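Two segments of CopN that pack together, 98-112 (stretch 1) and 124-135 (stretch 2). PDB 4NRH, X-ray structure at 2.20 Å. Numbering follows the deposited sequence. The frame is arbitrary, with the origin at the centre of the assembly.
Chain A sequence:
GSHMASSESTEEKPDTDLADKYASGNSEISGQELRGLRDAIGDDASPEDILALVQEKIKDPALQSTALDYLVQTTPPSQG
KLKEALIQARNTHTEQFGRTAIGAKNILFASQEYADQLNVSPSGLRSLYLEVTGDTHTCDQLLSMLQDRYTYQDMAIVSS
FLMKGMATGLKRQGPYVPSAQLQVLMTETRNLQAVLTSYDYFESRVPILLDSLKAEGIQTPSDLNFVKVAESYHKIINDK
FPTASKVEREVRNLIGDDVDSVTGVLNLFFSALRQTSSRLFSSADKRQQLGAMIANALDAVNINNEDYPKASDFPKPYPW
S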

ATOM      1  N   GLY A  98      22.266 -18.156  15.123  1.00 51.88           N
ATOM      2  CA  GLY A  98      21.538 -16.926  15.386  1.00 47.61           C
ATOM      3  C   GLY A  98      20.201 -16.839  14.676  1.00 46.22           C
ATOM      4  O   GLY A  98      19.349 -17.718  14.825  1.00 41.77           O
ATOM      5  N   ARG A  99      20.018 -15.772  13.905  1.00 47.85           N
ATOM      6  CA  ARG A  99      18.753 -15.521  13.221  1.00 51.19           C
ATOM      7  C   ARG A  99      18.445 -16.581  12.168  1.00 43.68           C
ATOM      8  O   ARG A  99      17.282 -16.822  11.842  1.00 38.18           O
ATOM      9  CB  ARG A  99      18.763 -14.136  12.573  1.00 54.52           C
ATOM     10  CG  ARG A  99      17.375 -13.616  12.254  1.00 57.67           C
ATOM     11  CD  ARG A  99      17.422 -12.342  11.436  1.00 55.28           C
ATOM     12  NE  ARG A  99      16.076 -11.860  11.147  1.00 64.01           N
ATOM     13  CZ  ARG A  99      15.708 -11.308   9.996  1.00 58.18           C
ATOM     14  NH1 ARG A  99      16.586 -11.165   9.012  1.00 47.09           N
ATOM     15  NH2 ARG A  99      14.457 -10.901   9.830  1.00 59.30           N
ATOM     16  N   THR A 100      19.489 -17.203  11.632  1.00 43.79           N
ATOM     17  CA  THR A 100      19.332 -18.266  10.646  1.00 41.34           C
ATOM     18  C   THR A 100      18.541 -19.432  11.239  1.00 44.81           C
ATOM     19  O   THR A 100      17.835 -20.146  10.526  1.00 46.90           O
ATOM     20  CB  THR A 100      20.702 -18.765  10.138  1.00 42.51           C
ATOM     21  OG1 THR A 100      21.461 -17.655   9.640  1.00 45.10           O
ATOM     22  CG2 THR A 100      20.533 -19.795   9.030  1.00 41.54           C
ATOM     23  N   ALA A 101      18.648 -19.607  12.552  1.00 43.52           N
ATOM     24  CA  ALA A 101      17.905 -20.652  13.246  1.00 37.37           C
ATOM     25  C   ALA A 101      16.612 -20.124  13.862  1.00 36.88           C
ATOM     26  O   ALA A 101      15.528 -20.626  13.565  1.00 38.55           O
ATOM     27  CB  ALA A 101      18.775 -21.292  14.320  1.00 36.75           C
ATOM     28  N   ILE A 102      16.728 -19.109  14.712  1.00 35.52           N
ATOM     29  CA  ILE A 102      15.584 -18.611  15.473  1.00 36.79           C
ATOM     30  C   ILE A 102      14.605 -17.811  14.616  1.00 41.30           C
ATOM     31  O   ILE A 102      13.392 -18.006  14.701  1.00 33.81           O
ATOM     32  CB  ILE A 102      16.039 -17.734  16.653  1.00 44.88           C
ATOM     33  CG1 ILE A 102      17.064 -18.482  17.506  1.00 41.44           C
ATOM     34  CG2 ILE A 102      14.848 -17.324  17.504  1.00 44.99           C
ATOM     35  CD1 ILE A 102      16.536 -19.767  18.107  1.00 38.89           C
ATOM     36  N   GLY A 103      15.138 -16.916  13.790  1.00 43.49           N
ATOM     37  CA  GLY A 103      14.317 -16.117  12.897  1.00 46.49           C
ATOM     38  C   GLY A 103      13.541 -16.969  11.913  1.00 43.28           C
ATOM     39  O   GLY A 103      12.357 -16.733  11.670  1.00 50.94           O
ATOM     40  N   ALA A 104      14.214 -17.964  11.343  1.00 41.20           N
ATOM     41  CA  ALA A 104      13.582 -18.885  10.407  1.00 40.65           C
ATOM     42  C   ALA A 104      12.518 -19.736  11.098  1.00 36.57           C
ATOM     43  O   ALA A 104      11.447 -19.976  10.544  1.00 36.32           O
ATOM     44  CB  ALA A 104      14.630 -19.774   9.753  1.00 37.67           C
ATOM     45  N   LYS A 105      12.826 -20.194  12.308  1.00 33.18           N
ATOM     46  CA  LYS A 105      11.902 -21.024  13.075  1.00 34.95           C
ATOM     47  C   LYS A 105      10.614 -20.274  13.422  1.00 32.15           C
ATOM     48  O   LYS A 105       9.539 -20.868  13.484  1.00 37.57           O
ATOM     49  CB  LYS A 105      12.581 -21.533  14.352  1.00 29.56           C
ATOM     50  CG  LYS A 105      11.696 -22.390  15.242  1.00 39.35           C
ATOM     51  CD  LYS A 105      12.495 -23.029  16.369  1.00 37.02           C
ATOM     52  CE  LYS A 105      13.013 -21.986  17.347  1.00 32.53           C
ATOM     53  NZ  LYS A 105      13.770 -22.608  18.470  1.00 30.15           N
ATOM     54  N   ASN A 106      10.727 -18.967  13.641  1.00 34.29           N
ATOM     55  CA  ASN A 106       9.568 -18.155  14.003  1.00 41.55           C
ATOM     56  C   ASN A 106       8.614 -17.883  12.840  1.00 43.25           C
ATOM     57  O   ASN A 106       7.512 -17.376  13.044  1.00 48.73           O
ATOM     58  CB  ASN A 106      10.028 -16.827  14.607  1.00 46.03           C
ATOM     59  CG  ASN A 106      10.684 -17.002  15.961  1.00 49.50           C
ATOM     60  OD1 ASN A 106      10.570 -18.057  16.587  1.00 43.18           O
ATOM     61  ND2 ASN A 106      11.376 -15.967  16.423  1.00 45.02           N
ATOM     62  N   ILE A 107       9.038 -18.217  11.625  1.00 38.17           N
ATOM     63  CA  ILE A 107       8.180 -18.075  10.451  1.00 40.01           C
ATOM     64  C   ILE A 107       8.011 -19.419   9.755  1.00 36.80           C
ATOM     65  O   ILE A 107       7.629 -19.485   8.585  1.00 38.40           O
ATOM     66  CB  ILE A 107       8.741 -17.048   9.448  1.00 34.34           C
ATOM     67  CG1 ILE A 107      10.118 -17.483   8.947  1.00 36.13           C
ATOM     68  CG2 ILE A 107       8.806 -15.666  10.082  1.00 36.37           C
ATOM     69  CD1 ILE A 107      10.587 -16.729   7.724  1.00 42.08           C
ATOM     70  N   LEU A 108       8.302 -20.486  10.493  1.00 38.06           N
ATOM     71  CA  LEU A 108       8.256 -21.851   9.977  1.00 35.51           C
ATOM     72  C   LEU A 108       6.898 -22.217   9.382  1.00 34.90           C
ATOM     73  O   LEU A 108       6.809 -22.618   8.221  1.00 40.49           O
ATOM     74  CB  LEU A 108       8.616 -22.835  11.093  1.00 34.36           C
ATOM     75  CG  LEU A 108       9.020 -24.258  10.704  1.00 37.35           C
ATOM     76  CD1 LEU A 108      10.220 -24.240   9.778  1.00 34.89           C
ATOM     77  CD2 LEU A 108       9.327 -25.062  11.954  1.00 44.64           C
ATOM     78  N   PHE A 109       5.846 -22.078  10.181  1.00 36.81           N
ATOM     79  CA  PHE A 109       4.507 -22.493   9.771  1.00 36.19           C
ATOM     80  C   PHE A 109       3.929 -21.580   8.695  1.00 37.34           C
ATOM     81  O   PHE A 109       3.193 -22.034   7.817  1.00 40.01           O
ATOM     82  CB  PHE A 109       3.575 -22.538  10.981  1.00 41.84           C
ATOM     83  CG  PHE A 109       4.014 -23.507  12.042  1.00 44.15           C
ATOM     84  CD1 PHE A 109       4.135 -24.857  11.757  1.00 47.00           C
ATOM     85  CD2 PHE A 109       4.317 -23.067  13.320  1.00 50.96           C
ATOM     86  CE1 PHE A 109       4.544 -25.752  12.729  1.00 48.26           C
ATOM     87  CE2 PHE A 109       4.727 -23.956  14.295  1.00 52.33           C
ATOM     88  CZ  PHE A 109       4.841 -25.301  14.000  1.00 51.45           C
ATOM     89  N   ALA A 110       4.259 -20.295   8.769  1.00 30.48           N
ATOM     90  CA  ALA A 110       3.845 -19.343   7.746  1.00 32.03           C
ATOM     91  C   ALA A 110       4.464 -19.713   6.403  1.00 31.74           C
ATOM     92  O   ALA A 110       3.792 -19.705   5.373  1.00 28.84           O
ATOM     93  CB  ALA A 110       4.235 -17.929   8.142  1.00 28.41           C
ATOM     94  N   SER A 111       5.753 -20.036   6.428  1.00 28.61           N
ATOM     95  CA  SER A 111       6.482 -20.390   5.218  1.00 33.21           C
ATOM     96  C   SER A 111       5.921 -21.645   4.566  1.00 34.39           C
ATOM     97  O   SER A 111       5.893 -21.755   3.344  1.00 39.46           O
ATOM     98  CB  SER A 111       7.964 -20.589   5.527  1.00 39.66           C
ATOM     99  OG  SER A 111       8.169 -21.739   6.332  1.00 34.11           O
ATOM    100  N   GLN A 112       5.467 -22.586   5.389  1.00 25.96           N
ATOM    101  CA  GLN A 112       4.909 -23.836   4.884  1.00 34.23           C
ATOM    102  C   GLN A 112       3.538 -23.634   4.248  1.00 31.68           C
ATOM    103  O   GLN A 112       3.229 -24.238   3.222  1.00 30.44           O
ATOM    104  CB  GLN A 112       4.822 -24.869   6.008  1.00 28.18           C
ATOM    105  CG  GLN A 112       6.173 -25.393   6.462  1.00 31.29           C
ATOM    106  CD  GLN A 112       6.085 -26.222   7.726  1.00 32.92           C
ATOM    107  OE1 GLN A 112       4.998 -26.602   8.160  1.00 38.73           O
ATOM    108  NE2 GLN A 112       7.235 -26.511   8.325  1.00 33.98           N
ATOM    109  N   GLY A 124      12.972 -22.138   1.090  1.00 34.95           N
ATOM    110  CA  GLY A 124      13.273 -21.132   0.089  1.00 34.53           C
ATOM    111  C   GLY A 124      12.650 -19.800   0.449  1.00 29.86           C
ATOM    112  O   GLY A 124      13.261 -18.747   0.268  1.00 38.42           O
ATOM    113  N   LEU A 125      11.426 -19.848   0.962  1.00 35.57           N
ATOM    114  CA  LEU A 125      10.728 -18.644   1.396  1.00 36.12           C
ATOM    115  C   LEU A 125      11.377 -18.047   2.644  1.00 34.75           C
ATOM    116  O   LEU A 125      11.488 -16.828   2.768  1.00 30.01           O
ATOM    117  CB  LEU A 125       9.249 -18.941   1.658  1.00 37.57           C
ATOM    118  CG  LEU A 125       8.382 -19.217   0.428  1.00 38.80           C
ATOM    119  CD1 LEU A 125       6.921 -19.376   0.821  1.00 30.24           C
ATOM    120  CD2 LEU A 125       8.541 -18.111  -0.599  1.00 36.24           C
ATOM    121  N   ARG A 126      11.807 -18.908   3.564  1.00 36.19           N
ATOM    122  CA  ARG A 126      12.451 -18.446   4.791  1.00 32.33           C
ATOM    123  C   ARG A 126      13.795 -17.796   4.489  1.00 36.60           C
ATOM    124  O   ARG A 126      14.174 -16.808   5.118  1.00 37.88           O
ATOM    125  CB  ARG A 126      12.638 -19.597   5.781  1.00 28.27           C
ATOM    126  CG  ARG A 126      11.342 -20.153   6.333  1.00 37.05           C
ATOM    127  CD  ARG A 126      11.581 -21.082   7.512  1.00 35.48           C
ATOM    128  NE  ARG A 126      12.362 -22.266   7.161  1.00 37.46           N
ATOM    129  CZ  ARG A 126      11.836 -23.399   6.706  1.00 43.59           C
ATOM    130  NH1 ARG A 126      10.524 -23.500   6.535  1.00 40.50           N
ATOM    131  NH2 ARG A 126      12.619 -24.429   6.416  1.00 41.63           N
ATOM    132  N   SER A 127      14.514 -18.360   3.524  1.00 35.29           N
ATOM    133  CA  SER A 127      15.774 -17.782   3.077  1.00 38.79           C
ATOM    134  C   SER A 127      15.549 -16.393   2.483  1.00 39.34           C
ATOM    135  O   SER A 127      16.300 -15.460   2.765  1.00 38.88           O
ATOM    136  CB  SER A 127      16.450 -18.697   2.054  1.00 38.01           C
ATOM    137  OG  SER A 127      17.661 -18.129   1.586  1.00 54.61           O
ATOM    138  N   LEU A 128      14.513 -16.269   1.658  1.00 34.01           N
ATOM    139  CA  LEU A 128      14.144 -14.980   1.080  1.00 34.55           C
ATOM    140  C   LEU A 128      13.768 -13.956   2.147  1.00 30.09           C
ATOM    141  O   LEU A 128      14.239 -12.818   2.114  1.00 25.18           O
ATOM    142  CB  LEU A 128      12.986 -15.143   0.096  1.00 28.44           C
ATOM    143  CG  LEU A 128      12.456 -13.821  -0.463  1.00 39.35           C
ATOM    144  CD1 LEU A 128      13.444 -13.221  -1.453  1.00 38.79           C
ATOM    145  CD2 LEU A 128      11.094 -14.008  -1.101  1.00 33.75           C
ATOM    146  N   TYR A 129      12.913 -14.359   3.084  1.00 28.67           N
ATOM    147  CA  TYR A 129      12.496 -13.478   4.171  1.00 26.98           C
ATOM    148  C   TYR A 129      13.697 -12.959   4.954  1.00 33.08           C
ATOM    149  O   TYR A 129      13.783 -11.769   5.261  1.00 38.29           O
ATOM    150  CB  TYR A 129      11.528 -14.191   5.118  1.00 27.58           C
ATOM    151  CG  TYR A 129      11.064 -13.311   6.258  1.00 31.30           C
ATOM    152  CD1 TYR A 129      10.027 -12.406   6.083  1.00 34.13           C
ATOM    153  CD2 TYR A 129      11.675 -13.375   7.505  1.00 31.26           C
ATOM    154  CE1 TYR A 129       9.605 -11.594   7.118  1.00 38.89           C
ATOM    155  CE2 TYR A 129      11.260 -12.568   8.547  1.00 39.31           C
ATOM    156  CZ  TYR A 129      10.225 -11.679   8.347  1.00 41.31           C
ATOM    157  OH  TYR A 129       9.807 -10.873   9.380  1.00 46.59           O
ATOM    158  N   LEU A 130      14.615 -13.863   5.282  1.00 34.08           N
ATOM    159  CA  LEU A 130      15.828 -13.504   6.007  1.00 32.63           C
ATOM    160  C   LEU A 130      16.666 -12.503   5.217  1.00 29.09           C
ATOM    161  O   LEU A 130      17.215 -11.560   5.784  1.00 28.69           O
ATOM    162  CB  LEU A 130      16.652 -14.754   6.328  1.00 32.98           C
ATOM    163  CG  LEU A 130      16.553 -15.267   7.768  1.00 39.36           C
ATOM    164  CD1 LEU A 130      15.102 -15.350   8.221  1.00 45.13           C
ATOM    165  CD2 LEU A 130      17.238 -16.617   7.907  1.00 46.38           C
ATOM    166  N   GLU A 131      16.770 -12.719   3.909  1.00 31.65           N
ATOM    167  CA  GLU A 131      17.516 -11.811   3.043  1.00 41.74           C
ATOM    168  C   GLU A 131      16.851 -10.439   2.942  1.00 36.24           C
ATOM    169  O   GLU A 131      17.519  -9.409   3.025  1.00 34.69           O
ATOM    170  CB  GLU A 131      17.676 -12.412   1.644  1.00 40.78           C
ATOM    171  CG  GLU A 131      18.390 -11.494   0.663  1.00 44.89           C
ATOM    172  CD  GLU A 131      18.545 -12.109  -0.714  1.00 53.89           C
ATOM    173  OE1 GLU A 131      18.081 -13.251  -0.916  1.00 53.79           O
ATOM    174  OE2 GLU A 131      19.132 -11.448  -1.597  1.00 60.75           O
ATOM    175  N   VAL A 132      15.533 -10.434   2.760  1.00 32.34           N
ATOM    176  CA  VAL A 132      14.776  -9.195   2.605  1.00 31.09           C
ATOM    177  C   VAL A 132      14.836  -8.336   3.865  1.00 37.70           C
ATOM    178  O   VAL A 132      15.071  -7.128   3.798  1.00 43.72           O
ATOM    179  CB  VAL A 132      13.298  -9.483   2.258  1.00 35.52           C
ATOM    180  CG1 VAL A 132      12.448  -8.232   2.436  1.00 31.43           C
ATOM    181  CG2 VAL A 132      13.181 -10.015   0.838  1.00 41.09           C
ATOM    182  N   THR A 133      14.641  -8.972   5.014  1.00 29.75           N
ATOM    183  CA  THR A 133      14.577  -8.259   6.282  1.00 35.27           C
ATOM    184  C   THR A 133      15.955  -8.122   6.920  1.00 38.79           C
ATOM    185  O   THR A 133      16.113  -7.450   7.939  1.00 45.46           O
ATOM    186  CB  THR A 133      13.632  -8.962   7.270  1.00 35.90           C
ATOM    187  OG1 THR A 133      14.172 -10.243   7.616  1.00 38.62           O
ATOM    188  CG2 THR A 133      12.259  -9.153   6.647  1.00 29.44           C
ATOM    189  N   GLY A 134      16.952  -8.762   6.316  1.00 35.78           N
ATOM    190  CA  GLY A 134      18.307  -8.726   6.836  1.00 32.35           C
ATOM    191  C   GLY A 134      19.061  -7.460   6.476  1.00 49.40           C
ATOM    192  O   GLY A 134      20.188  -7.254   6.920  1.00 55.20           O
ATOM    193  N   ASP A 135      18.435  -6.607   5.669  1.00 40.23           N
ATOM    194  CA  ASP A 135      19.056  -5.360   5.236  1.00 40.69           C
ATOM    195  C   ASP A 135      18.005  -4.359   4.778  1.00 46.61           C
ATOM    196  O   ASP A 135      16.848  -4.719   4.559  1.00 44.88           O
ATOM    197  CB  ASP A 135      20.056  -5.621   4.105  1.00 42.63           C
ATOM    198  CG  ASP A 135      21.152  -4.575   4.042  1.00 55.49           C
ATOM    199  OD1 ASP A 135      20.890  -3.409   4.407  1.00 57.30           O
ATOM    200  OD2 ASP A 135      22.278  -4.916   3.624  1.00 65.44           O
TER
HETATM  201  O   HOH W   1      11.549 -10.764  11.591  1.00 49.69           O
HETATM  202  O   HOH W   2      18.942 -11.925   8.519  1.00 49.77           O

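Two helical segments of stretch 1, joined by a type I turn from K105 to L108, cross the helix of stretch 2 at 109° and 119°, burying 622 Å² in all; A104, I107, R126 and Y129 are buried. Polar contacts come from two arginines, one from each stretch. R99, extended with chi1 to chi3 all t, reaches the C-terminal part of the stretch 2 helix: its NH2 donates to T133 OG1 in a very short hydrogen bond (2.3 Å), and its NH1 makes weak ones to T133 OG1 (2.9 Å) and L130 O (3.3 Å). T133 OG1 also donates its own proton to Y129 O (2.8 Å). Water 2 links R99 NH1 to L130 O; water 1 links R99 NH2, weakly, to Y129 OH. R126 answers from stretch 2, its NH1 donating to S111 OG (2.9 Å), while S111 OG donates to L108 O (2.5 Å). L108 CD1 covers one face of the R126 guanidinium, 3.3 Å from R126 NH1. Apolar side chains pack between the two arginines. L130 is a knob among R99, T100, G103 and A104, its CD2 3.8 Å from T100 CA; small A104 suits a close approach, its CA 5.7 Å from R126 CA. I107 CD1 meets Y129 CD2 (3.5 Å) and the aliphatic R126 CG (3.8 Å). Separately, L125 CD1 touches S111 O (3.6 Å).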